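SsDNA-binding protein essential for mitochondrial genome maintenance (Saccharomyces cerevisiae, PDB 6CQK) binds single-stranded DNA preferentially and cooperatively, takes part in mitochondrial DNA replication and stimulates the PIF1 helicase. Local coordinates at residues L28-A33 against I47-E52; N43-T48 against L90-K95; V68-D73 against K95-L100. One frame throughout, in Å; residues are numbered along the deposited sequence.

Interaction 1: L28-A33 against I47-E52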
ATOM      1  N   LEU A  28     -16.652   7.346 -14.615  1.00 69.78           N
ATOM      2  CA  LEU A  28     -15.998   8.630 -14.587  1.00 69.73           C
ATOM      3  C   LEU A  28     -14.509   8.477 -14.918  1.00 66.42           C
ATOM      4  O   LEU A  28     -13.885   7.483 -14.568  1.00 65.15           O
ATOM      5  CB  LEU A  28     -16.210   9.192 -13.206  1.00 71.58           C
ATOM      6  CG  LEU A  28     -16.047  10.680 -13.067  1.00 75.47           C
ATOM      7  CD1 LEU A  28     -16.964  11.432 -14.035  1.00 77.34           C
ATOM      8  CD2 LEU A  28     -16.319  11.090 -11.623  1.00 79.24           C
ATOM      9  N   LYS A  29     -13.970   9.419 -15.685  1.00 66.82           N
ATOM     10  CA  LYS A  29     -12.525   9.444 -16.086  1.00 69.56           C
ATOM     11  C   LYS A  29     -11.906  10.732 -15.589  1.00 64.58           C
ATOM     12  O   LYS A  29     -12.551  11.768 -15.615  1.00 64.61           O
ATOM     13  CB  LYS A  29     -12.308   9.372 -17.628  1.00 74.95           C
ATOM     14  CG  LYS A  29     -11.970   7.967 -18.198  1.00 86.57           C
ATOM     15  CD  LYS A  29     -10.449   7.700 -18.312  1.00 93.51           C
ATOM     16  CE  LYS A  29     -10.145   6.221 -18.469  1.00 92.78           C
ATOM     17  NZ  LYS A  29     -10.716   5.632 -19.714  1.00 92.12           N
ATOM     18  N   TYR A  30     -10.706  10.635 -15.054  1.00 61.90           N
ATOM     19  CA  TYR A  30      -9.913  11.793 -14.718  1.00 60.92           C
ATOM     20  C   TYR A  30      -8.466  11.352 -14.627  1.00 61.52           C
ATOM     21  O   TYR A  30      -8.162  10.146 -14.561  1.00 66.86           O
ATOM     22  CB  TYR A  30     -10.379  12.459 -13.417  1.00 59.98           C
ATOM     23  CG  TYR A  30     -10.061  11.695 -12.132  1.00 60.36           C
ATOM     24  CD1 TYR A  30     -10.898  10.698 -11.641  1.00 58.00           C
ATOM     25  CD2 TYR A  30      -8.923  11.981 -11.406  1.00 59.64           C
ATOM     26  CE1 TYR A  30     -10.606  10.018 -10.478  1.00 56.26           C
ATOM     27  CE2 TYR A  30      -8.647  11.282 -10.240  1.00 58.32           C
ATOM     28  CZ  TYR A  30      -9.493  10.294  -9.786  1.00 54.91           C
ATOM     29  OH  TYR A  30      -9.137   9.559  -8.649  1.00 53.14           O
ATOM     30  N   SER A  31      -7.576  12.324 -14.670  1.00 60.39           N
ATOM     31  CA  SER A  31      -6.151  12.055 -14.591  1.00 60.41           C
ATOM     32  C   SER A  31      -5.529  12.745 -13.353  1.00 58.78           C
ATOM     33  O   SER A  31      -6.035  13.777 -12.912  1.00 57.08           O
ATOM     34  CB  SER A  31      -5.456  12.495 -15.866  1.00 60.35           C
ATOM     35  OG  SER A  31      -5.806  13.838 -16.145  1.00 63.53           O
ATOM     36  N   ILE A  32      -4.521  12.071 -12.763  1.00 56.31           N
ATOM     37  CA  ILE A  32      -3.778  12.553 -11.635  1.00 54.12           C
ATOM     38  C   ILE A  32      -2.374  12.852 -12.158  1.00 54.45           C
ATOM     39  O   ILE A  32      -1.745  11.980 -12.746  1.00 52.62           O
ATOM     40  CB  ILE A  32      -3.689  11.456 -10.514  1.00 53.06           C
ATOM     41  CG1 ILE A  32      -5.075  11.134  -9.986  1.00 52.51           C
ATOM     42  CG2 ILE A  32      -2.819  11.912  -9.329  1.00 51.82           C
ATOM     43  CD1 ILE A  32      -5.104  10.001  -9.002  1.00 54.29           C
ATOM     44  N   ALA A  33      -1.894  14.051 -11.900  1.00 53.70           N
ATOM     45  CA  ALA A  33      -0.519  14.359 -12.124  1.00 55.31           C
ATOM     46  C   ALA A  33       0.218  14.118 -10.836  1.00 56.26           C
ATOM     47  O   ALA A  33      -0.120  14.737  -9.827  1.00 60.57           O
ATOM     48  CB  ALA A  33      -0.369  15.805 -12.541  1.00 54.91           C
ATOM     49  N   ILE A  47      -7.429   7.478 -14.339  1.00 62.22           N
ATOM     50  CA  ILE A  47      -8.194   6.750 -13.367  1.00 64.93           C
ATOM     51  C   ILE A  47      -9.593   6.548 -13.920  1.00 69.03           C
ATOM     52  O   ILE A  47     -10.140   7.455 -14.551  1.00 65.96           O
ATOM     53  CB  ILE A  47      -8.373   7.583 -12.081  1.00 64.38           C
ATOM     54  CG1 ILE A  47      -7.028   8.035 -11.544  1.00 62.47           C
ATOM     55  CG2 ILE A  47      -9.148   6.802 -11.031  1.00 65.06           C
ATOM     56  CD1 ILE A  47      -6.005   6.924 -11.385  1.00 62.77           C
ATOM     57  N   THR A  48     -10.152   5.358 -13.670  1.00 67.74           N
ATOM     58  CA  THR A  48     -11.475   5.028 -14.109  1.00 63.96           C
ATOM     59  C   THR A  48     -12.209   4.807 -12.832  1.00 60.98           C
ATOM     60  O   THR A  48     -11.699   4.186 -11.945  1.00 62.31           O
ATOM     61  CB  THR A  48     -11.448   3.733 -14.951  1.00 66.95           C
ATOM     62  OG1 THR A  48     -10.613   3.920 -16.114  1.00 69.52           O
ATOM     63  CG2 THR A  48     -12.816   3.361 -15.411  1.00 67.71           C
ATOM     64  N   VAL A  49     -13.421   5.301 -12.754  1.00 60.82           N
ATOM     65  CA  VAL A  49     -14.266   5.117 -11.588  1.00 62.08           C
ATOM     66  C   VAL A  49     -15.663   4.565 -11.906  1.00 65.68           C
ATOM     67  O   VAL A  49     -16.452   5.184 -12.653  1.00 65.49           O
ATOM     68  CB  VAL A  49     -14.497   6.410 -10.845  1.00 63.11           C
ATOM     69  CG1 VAL A  49     -15.004   6.086  -9.453  1.00 64.02           C
ATOM     70  CG2 VAL A  49     -13.206   7.233 -10.764  1.00 64.06           C
ATOM     71  N   PHE A  50     -15.934   3.361 -11.392  1.00 66.26           N
ATOM     72  CA  PHE A  50     -17.260   2.798 -11.460  1.00 63.73           C
ATOM     73  C   PHE A  50     -17.983   2.980 -10.140  1.00 64.32           C
ATOM     74  O   PHE A  50     -19.171   3.228 -10.179  1.00 68.91           O
ATOM     75  CB  PHE A  50     -17.220   1.349 -11.850  1.00 61.52           C
ATOM     76  CG  PHE A  50     -16.688   1.106 -13.211  1.00 61.79           C
ATOM     77  CD1 PHE A  50     -17.431   1.348 -14.318  1.00 62.22           C
ATOM     78  CD2 PHE A  50     -15.417   0.623 -13.384  1.00 66.07           C
ATOM     79  CE1 PHE A  50     -16.919   1.122 -15.596  1.00 62.59           C
ATOM     80  CE2 PHE A  50     -14.891   0.385 -14.661  1.00 67.01           C
ATOM     81  CZ  PHE A  50     -15.656   0.630 -15.771  1.00 63.97           C
ATOM     82  N   ASN A  51     -17.321   2.829  -8.998  1.00 64.82           N
ATOM     83  CA  ASN A  51     -18.013   2.828  -7.699  1.00 68.86           C
ATOM     84  C   ASN A  51     -18.788   4.102  -7.557  1.00 71.82           C
ATOM     85  O   ASN A  51     -18.237   5.183  -7.451  1.00 66.52           O
ATOM     86  CB  ASN A  51     -17.039   2.641  -6.546  1.00 71.98           C
ATOM     87  CG  ASN A  51     -17.653   2.871  -5.156  1.00 76.15           C
ATOM     88  OD1 ASN A  51     -18.034   3.972  -4.776  1.00 79.87           O
ATOM     89  ND2 ASN A  51     -17.739   1.813  -4.389  1.00 78.52           N
ATOM     90  N   GLU A  52     -20.108   3.952  -7.623  1.00 82.28           N
ATOM     91  CA  GLU A  52     -20.977   5.105  -7.782  1.00 90.66           C
ATOM     92  C   GLU A  52     -20.884   6.069  -6.597  1.00 89.53           C
ATOM     93  O   GLU A  52     -20.886   7.295  -6.810  1.00 87.25           O
ATOM     94  CB  GLU A  52     -22.418   4.674  -8.034  1.00 95.62           C
ATOM     95  CG  GLU A  52     -23.227   5.711  -8.781  1.00101.39           C
ATOM     96  CD  GLU A  52     -24.661   5.355  -8.712  1.00107.58           C
ATOM     97  OE1 GLU A  52     -25.155   4.664  -9.611  1.00109.34           O
ATOM     98  OE2 GLU A  52     -25.250   5.734  -7.712  1.00116.39           O
TER
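Backbone hydrogen bonds join strands 28-33 and 47-49 as the two antiparallel arms of a beta hairpin. L28 and V49 bond reciprocally, as do Y30 and I47, and K29 and T48 form the non-hydrogen-bonded pair between them. The straightest of the four bonds runs from I47 N to Y30 O (2.8 Å, N-H...O angle 172°) and meets the oxygen almost head on along the C=O axis. By contrast, L28 N, 2.9 Å from V49 O, meets that oxygen on a lone pair, in the carbonyl plane. CA-H...O contacts from K29 CA to I47 O and from T48 CA to L28 O accompany this pattern.

Apolar contacts gather on the face bearing L28, Y30, I47 and V49. With CG of Y30 in the crowded position between N and the carbonyl carbon (chi1 72°), the ring runs alongside I47. I47 CB makes a CH-pi contact over one ring face, 3.9 Å from the centroid, and I47 CG2 approaches Y30 CE1 to 3.6 Å, while V49 CG2 meets CE1 at the ring edge (3.8 Å). From another direction, I32 CD1 crosses obliquely onto I47 CG1 at 3.7 Å. On the other face the bent chain of K29 lays its CE beside T48 OG1.

The hairpin belongs to the OB fold. Strand 3-20 pairs along the far side of 28-33 and sends F16 edge-to-face against Y30, whose hydroxyl bonds Q94 OE1 on strand 89-99. N51 caps the start of helix 52-59, whose I55 and L58 pack against L28, Y30 and V49.

Interaction 2: N43-T48 against L90-K95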
ATOM      1  N   ASN A  43       4.272  12.120 -13.701  1.00 53.66           N
ATOM      2  CA  ASN A  43       3.584  10.941 -14.117  1.00 54.55           C
ATOM      3  C   ASN A  43       2.095  11.257 -14.179  1.00 54.14           C
ATOM      4  O   ASN A  43       1.502  11.598 -13.156  1.00 54.54           O
ATOM      5  CB  ASN A  43       3.877   9.818 -13.132  1.00 54.83           C
ATOM      6  CG  ASN A  43       5.351   9.550 -13.014  1.00 54.55           C
ATOM      7  OD1 ASN A  43       5.964   9.100 -13.975  1.00 54.14           O
ATOM      8  ND2 ASN A  43       5.926   9.804 -11.866  1.00 54.48           N
ATOM      9  N   TRP A  44       1.508  11.077 -15.363  1.00 54.16           N
ATOM     10  CA  TRP A  44       0.069  11.234 -15.539  1.00 56.65           C
ATOM     11  C   TRP A  44      -0.590   9.858 -15.516  1.00 56.25           C
ATOM     12  O   TRP A  44      -0.115   8.938 -16.201  1.00 58.55           O
ATOM     13  CB  TRP A  44      -0.194  11.901 -16.875  1.00 56.85           C
ATOM     14  CG  TRP A  44       0.239  13.306 -16.829  1.00 57.26           C
ATOM     15  CD1 TRP A  44       1.482  13.822 -17.091  1.00 55.69           C
ATOM     16  CD2 TRP A  44      -0.578  14.400 -16.430  1.00 57.75           C
ATOM     17  NE1 TRP A  44       1.469  15.191 -16.892  1.00 55.06           N
ATOM     18  CE2 TRP A  44       0.211  15.573 -16.506  1.00 55.06           C
ATOM     19  CE3 TRP A  44      -1.925  14.506 -16.036  1.00 57.78           C
ATOM     20  CZ2 TRP A  44      -0.288  16.800 -16.168  1.00 54.97           C
ATOM     21  CZ3 TRP A  44      -2.440  15.762 -15.748  1.00 57.24           C
ATOM     22  CH2 TRP A  44      -1.636  16.883 -15.811  1.00 56.56           C
ATOM     23  N   TYR A  45      -1.616   9.689 -14.703  1.00 54.95           N
ATOM     24  CA  TYR A  45      -2.256   8.367 -14.549  1.00 56.35           C
ATOM     25  C   TYR A  45      -3.717   8.581 -14.740  1.00 57.72           C
ATOM     26  O   TYR A  45      -4.269   9.519 -14.136  1.00 57.86           O
ATOM     27  CB  TYR A  45      -2.020   7.798 -13.151  1.00 55.26           C
ATOM     28  CG  TYR A  45      -0.594   7.415 -12.864  1.00 53.85           C
ATOM     29  CD1 TYR A  45      -0.016   6.336 -13.508  1.00 54.15           C
ATOM     30  CD2 TYR A  45       0.192   8.121 -11.923  1.00 53.64           C
ATOM     31  CE1 TYR A  45       1.336   5.975 -13.245  1.00 56.44           C
ATOM     32  CE2 TYR A  45       1.532   7.782 -11.679  1.00 53.26           C
ATOM     33  CZ  TYR A  45       2.104   6.713 -12.347  1.00 54.11           C
ATOM     34  OH  TYR A  45       3.378   6.278 -12.116  1.00 55.37           O
ATOM     35  N   ASN A  46      -4.319   7.797 -15.631  1.00 59.89           N
ATOM     36  CA  ASN A  46      -5.729   7.932 -15.911  1.00 64.87           C
ATOM     37  C   ASN A  46      -6.507   6.932 -15.110  1.00 65.66           C
ATOM     38  O   ASN A  46      -6.199   5.721 -15.130  1.00 69.10           O
ATOM     39  CB  ASN A  46      -5.982   7.690 -17.360  1.00 70.99           C
ATOM     40  CG  ASN A  46      -5.191   8.646 -18.224  1.00 81.27           C
ATOM     41  OD1 ASN A  46      -5.352   9.884 -18.127  1.00 91.56           O
ATOM     42  ND2 ASN A  46      -4.328   8.106 -19.076  1.00 83.85           N
ATOM     43  N   ILE A  47      -7.429   7.478 -14.339  1.00 62.22           N
ATOM     44  CA  ILE A  47      -8.194   6.750 -13.367  1.00 64.93           C
ATOM     45  C   ILE A  47      -9.593   6.548 -13.920  1.00 69.03           C
ATOM     46  O   ILE A  47     -10.140   7.455 -14.551  1.00 65.96           O
ATOM     47  CB  ILE A  47      -8.373   7.583 -12.081  1.00 64.38           C
ATOM     48  CG1 ILE A  47      -7.028   8.035 -11.544  1.00 62.47           C
ATOM     49  CG2 ILE A  47      -9.148   6.802 -11.031  1.00 65.06           C
ATOM     50  CD1 ILE A  47      -6.005   6.924 -11.385  1.00 62.77           C
ATOM     51  N   THR A  48     -10.152   5.358 -13.670  1.00 67.74           N
ATOM     52  CA  THR A  48     -11.475   5.028 -14.109  1.00 63.96           C
ATOM     53  C   THR A  48     -12.209   4.807 -12.832  1.00 60.98           C
ATOM     54  O   THR A  48     -11.699   4.186 -11.945  1.00 62.31           O
ATOM     55  CB  THR A  48     -11.448   3.733 -14.951  1.00 66.95           C
ATOM     56  OG1 THR A  48     -10.613   3.920 -16.114  1.00 69.52           O
ATOM     57  CG2 THR A  48     -12.816   3.361 -15.411  1.00 67.71           C
ATOM     58  N   LEU A  90      -2.485   0.778 -19.658  1.00 76.88           N
ATOM     59  CA  LEU A  90      -2.700   0.568 -18.260  1.00 74.53           C
ATOM     60  C   LEU A  90      -4.063   1.067 -17.803  1.00 72.50           C
ATOM     61  O   LEU A  90      -4.335   2.228 -17.929  1.00 73.11           O
ATOM     62  CB  LEU A  90      -1.640   1.307 -17.503  1.00 76.21           C
ATOM     63  CG  LEU A  90      -1.712   1.260 -15.979  1.00 80.72           C
ATOM     64  CD1 LEU A  90      -1.367  -0.116 -15.413  1.00 81.40           C
ATOM     65  CD2 LEU A  90      -0.772   2.313 -15.418  1.00 82.42           C
ATOM     66  N   SER A  91      -4.888   0.184 -17.236  1.00 70.52           N
ATOM     67  CA  SER A  91      -6.160   0.547 -16.703  1.00 65.78           C
ATOM     68  C   SER A  91      -6.007   0.603 -15.224  1.00 65.74           C
ATOM     69  O   SER A  91      -5.442  -0.314 -14.625  1.00 71.76           O
ATOM     70  CB  SER A  91      -7.168  -0.513 -17.008  1.00 67.93           C
ATOM     71  OG  SER A  91      -8.289  -0.317 -16.182  1.00 70.68           O
ATOM     72  N   LEU A  92      -6.585   1.640 -14.624  1.00 63.28           N
ATOM     73  CA  LEU A  92      -6.486   1.908 -13.187  1.00 60.43           C
ATOM     74  C   LEU A  92      -7.855   2.244 -12.719  1.00 61.67           C
ATOM     75  O   LEU A  92      -8.379   3.331 -13.033  1.00 64.80           O
ATOM     76  CB  LEU A  92      -5.624   3.079 -12.916  1.00 61.29           C
ATOM     77  CG  LEU A  92      -4.121   2.892 -13.043  1.00 65.20           C
ATOM     78  CD1 LEU A  92      -3.468   4.242 -12.885  1.00 64.23           C
ATOM     79  CD2 LEU A  92      -3.557   1.940 -12.012  1.00 65.70           C
ATOM     80  N   VAL A  93      -8.488   1.275 -12.046  1.00 59.26           N
ATOM     81  CA  VAL A  93      -9.871   1.415 -11.652  1.00 56.56           C
ATOM     82  C   VAL A  93      -9.905   1.716 -10.210  1.00 56.76           C
ATOM     83  O   VAL A  93      -9.330   0.968  -9.406  1.00 58.22           O
ATOM     84  CB  VAL A  93     -10.648   0.148 -11.951  1.00 55.73           C
ATOM     85  CG1 VAL A  93     -12.036   0.262 -11.370  1.00 54.48           C
ATOM     86  CG2 VAL A  93     -10.715  -0.035 -13.459  1.00 56.20           C
ATOM     87  N   GLN A  94     -10.498   2.853  -9.873  1.00 57.32           N
ATOM     88  CA  GLN A  94     -10.416   3.406  -8.518  1.00 60.08           C
ATOM     89  C   GLN A  94     -11.107   2.518  -7.485  1.00 62.41           C
ATOM     90  O   GLN A  94     -12.170   2.050  -7.736  1.00 62.95           O
ATOM     91  CB  GLN A  94     -11.022   4.802  -8.505  1.00 60.14           C
ATOM     92  CG  GLN A  94     -10.988   5.467  -7.152  1.00 62.48           C
ATOM     93  CD  GLN A  94     -11.420   6.917  -7.176  1.00 65.79           C
ATOM     94  OE1 GLN A  94     -11.011   7.688  -8.043  1.00 67.12           O
ATOM     95  NE2 GLN A  94     -12.252   7.292  -6.231  1.00 67.53           N
ATOM     96  N   LYS A  95     -10.457   2.256  -6.352  1.00 67.82           N
ATOM     97  CA  LYS A  95     -11.031   1.510  -5.223  1.00 70.17           C
ATOM     98  C   LYS A  95     -11.277   2.370  -3.999  1.00 70.79           C
ATOM     99  O   LYS A  95     -12.131   2.100  -3.191  1.00 72.53           O
ATOM    100  CB  LYS A  95     -10.127   0.315  -4.920  1.00 74.10           C
ATOM    101  CG  LYS A  95     -10.199  -0.803  -5.954  1.00 82.75           C
ATOM    102  CD  LYS A  95     -11.662  -0.933  -6.470  1.00 88.68           C
ATOM    103  CE  LYS A  95     -11.900  -1.786  -7.711  1.00 90.61           C
ATOM    104  NZ  LYS A  95     -13.096  -1.400  -8.517  1.00 96.15           N
TER
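Parallel strand pairing joins 43-48 to 90-95 near the middle of the mixed sheet of the chain, the two segments diverging by 52° so that the backbones pair only around I47-T48 and L92-Q94. T48 straddles the pairing: its N donates to L92 O (2.8 Å), and its O accepts Q94 N at 2.7 Å in a nearly linear bond of 171°, both roughly along the C=O axes. Contact between the third and fifth strands, parallel in an otherwise antiparallel sheet, is the arrangement expected of an OB fold. On the buried side L92, with CG anti to its carbonyl carbon, crosses obliquely against two residues. Its CD1 touches Y45 CB at 3.8 Å and I47 CD1 at 4.0 Å. The other branch of I47, CG2, lies 3.6 Å from Q94 OE1 and also against Q94 CB; an alanine in place of I47 lacks CD1 and CG2, which would probably loosen the packing of this strand on L92 and Q94. The extended arm of Q94 ends in two hydrogen bonds, OE1 to Y30 OH and NE2 to Q54 OE1. On the opposite face T48 CB packs against V93 CG2 (4.1 Å). The Y45 hydroxyl and S4 OG of the second subunit share a hydrogen bond, while W44 O bonds N76 ND2 of that same subunit.

Interaction 3: V68-D73 against K95-L100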
ATOM      1  N   VAL A  68      -4.821  14.356  -3.705  1.00 60.22           N
ATOM      2  CA  VAL A  68      -5.557  13.144  -3.351  1.00 62.36           C
ATOM      3  C   VAL A  68      -4.630  11.968  -3.072  1.00 64.62           C
ATOM      4  O   VAL A  68      -3.477  11.952  -3.520  1.00 69.52           O
ATOM      5  CB  VAL A  68      -6.503  12.708  -4.459  1.00 60.23           C
ATOM      6  CG1 VAL A  68      -7.532  13.755  -4.625  1.00 60.96           C
ATOM      7  CG2 VAL A  68      -5.792  12.468  -5.780  1.00 60.39           C
ATOM      8  N   TYR A  69      -5.133  10.977  -2.344  1.00 65.05           N
ATOM      9  CA  TYR A  69      -4.446   9.660  -2.216  1.00 64.64           C
ATOM     10  C   TYR A  69      -5.430   8.654  -2.767  1.00 61.54           C
ATOM     11  O   TYR A  69      -6.502   8.512  -2.205  1.00 62.12           O
ATOM     12  CB  TYR A  69      -4.076   9.361  -0.772  1.00 63.87           C
ATOM     13  CG  TYR A  69      -3.734   7.933  -0.487  1.00 66.24           C
ATOM     14  CD1 TYR A  69      -4.701   7.024  -0.122  1.00 65.05           C
ATOM     15  CD2 TYR A  69      -2.442   7.496  -0.535  1.00 68.91           C
ATOM     16  CE1 TYR A  69      -4.389   5.722   0.166  1.00 65.08           C
ATOM     17  CE2 TYR A  69      -2.121   6.184  -0.278  1.00 69.99           C
ATOM     18  CZ  TYR A  69      -3.099   5.304   0.079  1.00 68.01           C
ATOM     19  OH  TYR A  69      -2.726   3.996   0.359  1.00 71.36           O
ATOM     20  N   VAL A  70      -5.106   8.049  -3.906  1.00 58.83           N
ATOM     21  CA  VAL A  70      -6.005   7.144  -4.600  1.00 58.08           C
ATOM     22  C   VAL A  70      -5.407   5.765  -4.566  1.00 63.02           C
ATOM     23  O   VAL A  70      -4.182   5.591  -4.673  1.00 66.13           O
ATOM     24  CB  VAL A  70      -6.150   7.525  -6.046  1.00 57.08           C
ATOM     25  CG1 VAL A  70      -6.853   6.437  -6.841  1.00 57.10           C
ATOM     26  CG2 VAL A  70      -6.845   8.871  -6.168  1.00 57.31           C
ATOM     27  N   GLU A  71      -6.260   4.768  -4.358  1.00 65.58           N
ATOM     28  CA  GLU A  71      -5.866   3.371  -4.530  1.00 66.51           C
ATOM     29  C   GLU A  71      -6.700   2.819  -5.664  1.00 63.12           C
ATOM     30  O   GLU A  71      -7.864   3.078  -5.728  1.00 57.30           O
ATOM     31  CB  GLU A  71      -6.171   2.557  -3.307  1.00 71.11           C
ATOM     32  CG  GLU A  71      -5.352   2.928  -2.128  1.00 76.82           C
ATOM     33  CD  GLU A  71      -5.785   2.231  -0.877  1.00 84.23           C
ATOM     34  OE1 GLU A  71      -7.008   2.070  -0.579  1.00 86.53           O
ATOM     35  OE2 GLU A  71      -4.813   1.849  -0.204  1.00 86.00           O
ATOM     36  N   ALA A  72      -6.078   2.088  -6.565  1.00 61.01           N
ATOM     37  CA  ALA A  72      -6.758   1.653  -7.757  1.00 60.86           C
ATOM     38  C   ALA A  72      -6.279   0.258  -8.172  1.00 60.12           C
ATOM     39  O   ALA A  72      -5.086  -0.045  -8.096  1.00 55.69           O
ATOM     40  CB  ALA A  72      -6.504   2.681  -8.910  1.00 61.71           C
ATOM     41  N   ASP A  73      -7.203  -0.547  -8.677  1.00 61.92           N
ATOM     42  CA  ASP A  73      -6.820  -1.820  -9.279  1.00 63.35           C
ATOM     43  C   ASP A  73      -6.209  -1.593 -10.623  1.00 60.65           C
ATOM     44  O   ASP A  73      -6.757  -0.826 -11.422  1.00 65.12           O
ATOM     45  CB  ASP A  73      -8.015  -2.792  -9.338  1.00 64.98           C
ATOM     46  CG  ASP A  73      -8.259  -3.429  -7.988  1.00 71.27           C
ATOM     47  OD1 ASP A  73      -7.260  -3.790  -7.309  1.00 74.86           O
ATOM     48  OD2 ASP A  73      -9.404  -3.482  -7.524  1.00 79.18           O
ATOM     49  N   LYS A  95     -10.457   2.256  -6.352  1.00 67.82           N
ATOM     50  CA  LYS A  95     -11.031   1.510  -5.223  1.00 70.17           C
ATOM     51  C   LYS A  95     -11.277   2.370  -3.999  1.00 70.79           C
ATOM     52  O   LYS A  95     -12.131   2.100  -3.191  1.00 72.53           O
ATOM     53  CB  LYS A  95     -10.127   0.315  -4.920  1.00 74.10           C
ATOM     54  CG  LYS A  95     -10.199  -0.803  -5.954  1.00 82.75           C
ATOM     55  CD  LYS A  95     -11.662  -0.933  -6.470  1.00 88.68           C
ATOM     56  CE  LYS A  95     -11.900  -1.786  -7.711  1.00 90.61           C
ATOM     57  NZ  LYS A  95     -13.096  -1.400  -8.517  1.00 96.15           N
ATOM     58  N   ASP A  96     -10.597   3.483  -3.901  1.00 76.92           N
ATOM     59  CA  ASP A  96     -10.736   4.319  -2.754  1.00 82.56           C
ATOM     60  C   ASP A  96     -10.150   5.655  -3.009  1.00 78.57           C
ATOM     61  O   ASP A  96      -9.267   5.734  -3.835  1.00 83.96           O
ATOM     62  CB  ASP A  96     -10.017   3.662  -1.612  1.00 88.33           C
ATOM     63  CG  ASP A  96     -10.887   3.461  -0.524  1.00 95.07           C
ATOM     64  OD1 ASP A  96     -11.321   4.469   0.086  1.00104.48           O
ATOM     65  OD2 ASP A  96     -11.257   2.284  -0.419  1.00 97.74           O
ATOM     66  N   ILE A  97     -10.655   6.692  -2.361  1.00 73.37           N
ATOM     67  CA  ILE A  97     -10.038   7.974  -2.469  1.00 73.17           C
ATOM     68  C   ILE A  97     -10.038   8.680  -1.156  1.00 74.01           C
ATOM     69  O   ILE A  97     -11.001   8.609  -0.428  1.00 80.17           O
ATOM     70  CB  ILE A  97     -10.626   8.843  -3.604  1.00 74.87           C
ATOM     71  CG1 ILE A  97      -9.953  10.232  -3.603  1.00 78.45           C
ATOM     72  CG2 ILE A  97     -12.112   8.981  -3.523  1.00 74.04           C
ATOM     73  CD1 ILE A  97     -10.037  10.925  -4.934  1.00 80.36           C
ATOM     74  N   ASN A  98      -8.921   9.345  -0.854  1.00 73.62           N
ATOM     75  CA  ASN A  98      -8.750  10.257   0.277  1.00 70.65           C
ATOM     76  C   ASN A  98      -8.501  11.676  -0.266  1.00 70.48           C
ATOM     77  O   ASN A  98      -7.621  11.892  -1.091  1.00 76.90           O
ATOM     78  CB  ASN A  98      -7.553   9.763   1.062  1.00 71.02           C
ATOM     79  CG  ASN A  98      -7.749   9.894   2.516  1.00 73.41           C
ATOM     80  OD1 ASN A  98      -7.648  10.992   3.022  1.00 73.82           O
ATOM     81  ND2 ASN A  98      -7.987   8.785   3.225  1.00 78.36           N
ATOM     82  N   LEU A  99      -9.322  12.632   0.127  1.00 69.36           N
ATOM     83  CA  LEU A  99      -9.090  14.003  -0.214  1.00 69.23           C
ATOM     84  C   LEU A  99      -8.155  14.504   0.846  1.00 70.41           C
ATOM     85  O   LEU A  99      -8.485  14.454   2.009  1.00 67.85           O
ATOM     86  CB  LEU A  99     -10.377  14.786  -0.200  1.00 68.54           C
ATOM     87  CG  LEU A  99     -10.108  16.214  -0.574  1.00 71.80           C
ATOM     88  CD1 LEU A  99      -9.682  16.341  -2.041  1.00 73.78           C
ATOM     89  CD2 LEU A  99     -11.332  17.052  -0.289  1.00 71.92           C
ATOM     90  N   LEU A 100      -6.949  14.910   0.446  1.00 72.45           N
ATOM     91  CA  LEU A 100      -5.947  15.433   1.377  1.00 71.70           C
ATOM     92  C   LEU A 100      -6.045  16.926   1.478  1.00 71.63           C
ATOM     93  O   LEU A 100      -5.942  17.472   2.560  1.00 72.29           O
ATOM     94  CB  LEU A 100      -4.556  15.008   0.929  1.00 73.58           C
ATOM     95  CG  LEU A 100      -4.402  13.487   0.763  1.00 74.59           C
ATOM     96  CD1 LEU A 100      -3.016  13.136   0.271  1.00 75.40           C
ATOM     97  CD2 LEU A 100      -4.671  12.781   2.083  1.00 75.55           C
TER
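CG of Y69 stands anti to its backbone N (chi1 164°), whereas CG of E71, two residues on, is anti to the carbonyl carbon (chi1 -67°) and the chain runs extended beyond it. These settings bring Y69 OH to E71 OE2, 3.0 Å away, where the donor comes from above the carboxylate plane. I97, its CG1 anti to N (chi1 177°), sends CD1 obliquely across the other face to V68 CG1 at 3.8 Å and V70 CG2 at 4.0 Å.

Strands 68-73 and 95-99 form an antiparallel hairpin within the OB fold. Y69 and N98 bond reciprocally, and E71 N donates to D96 O from above the carbonyl plane. The regular pattern then breaks at a classic beta bulge: E71 O faces both K95 and D96, taking K95 N at 2.8 Å and D96 N more weakly at 3.3 Å. Beside it the E71 and D96 side chains run alongside, E71 OE1 4.3 Å from D96 OD2, a proximity that might raise the pKa of either acid. K95, bent at chi2, crosses D73 at about a right angle; its aliphatic chain touches OD2, but NZ stays 4.4 Å away, beyond a salt bridge.

N98 CB packs by Y69 CB with the amide steeply turned against the ring. N98 OD1 bonds M1 N of the third subunit, whose F3 meets the Y69 ring, and L100 packs on L100 of the fourth subunit.

From the N terminus, interaction 1 closes first, over the 13 residues between its segments, and makes strands 26-34 and 43-49 a hairpin. Interaction 2 opens on that second strand, sharing I47 and T48 with it, and spans 41 residues, helix 52-59 among them, to reach strand 89-99. Interaction 3 opens inside this span and closes beyond it, so the two cross; K95 is common to both, and V93 O reaches D73 N between them. Interactions 1 and 3 follow in series along the chain, yet I32 and Y30 touch V70 across the interior. Together the three contacts tie four neighbouring strands of the OB fold into one sheet, in the order 26-34, 43-49, 89-99, 67-77.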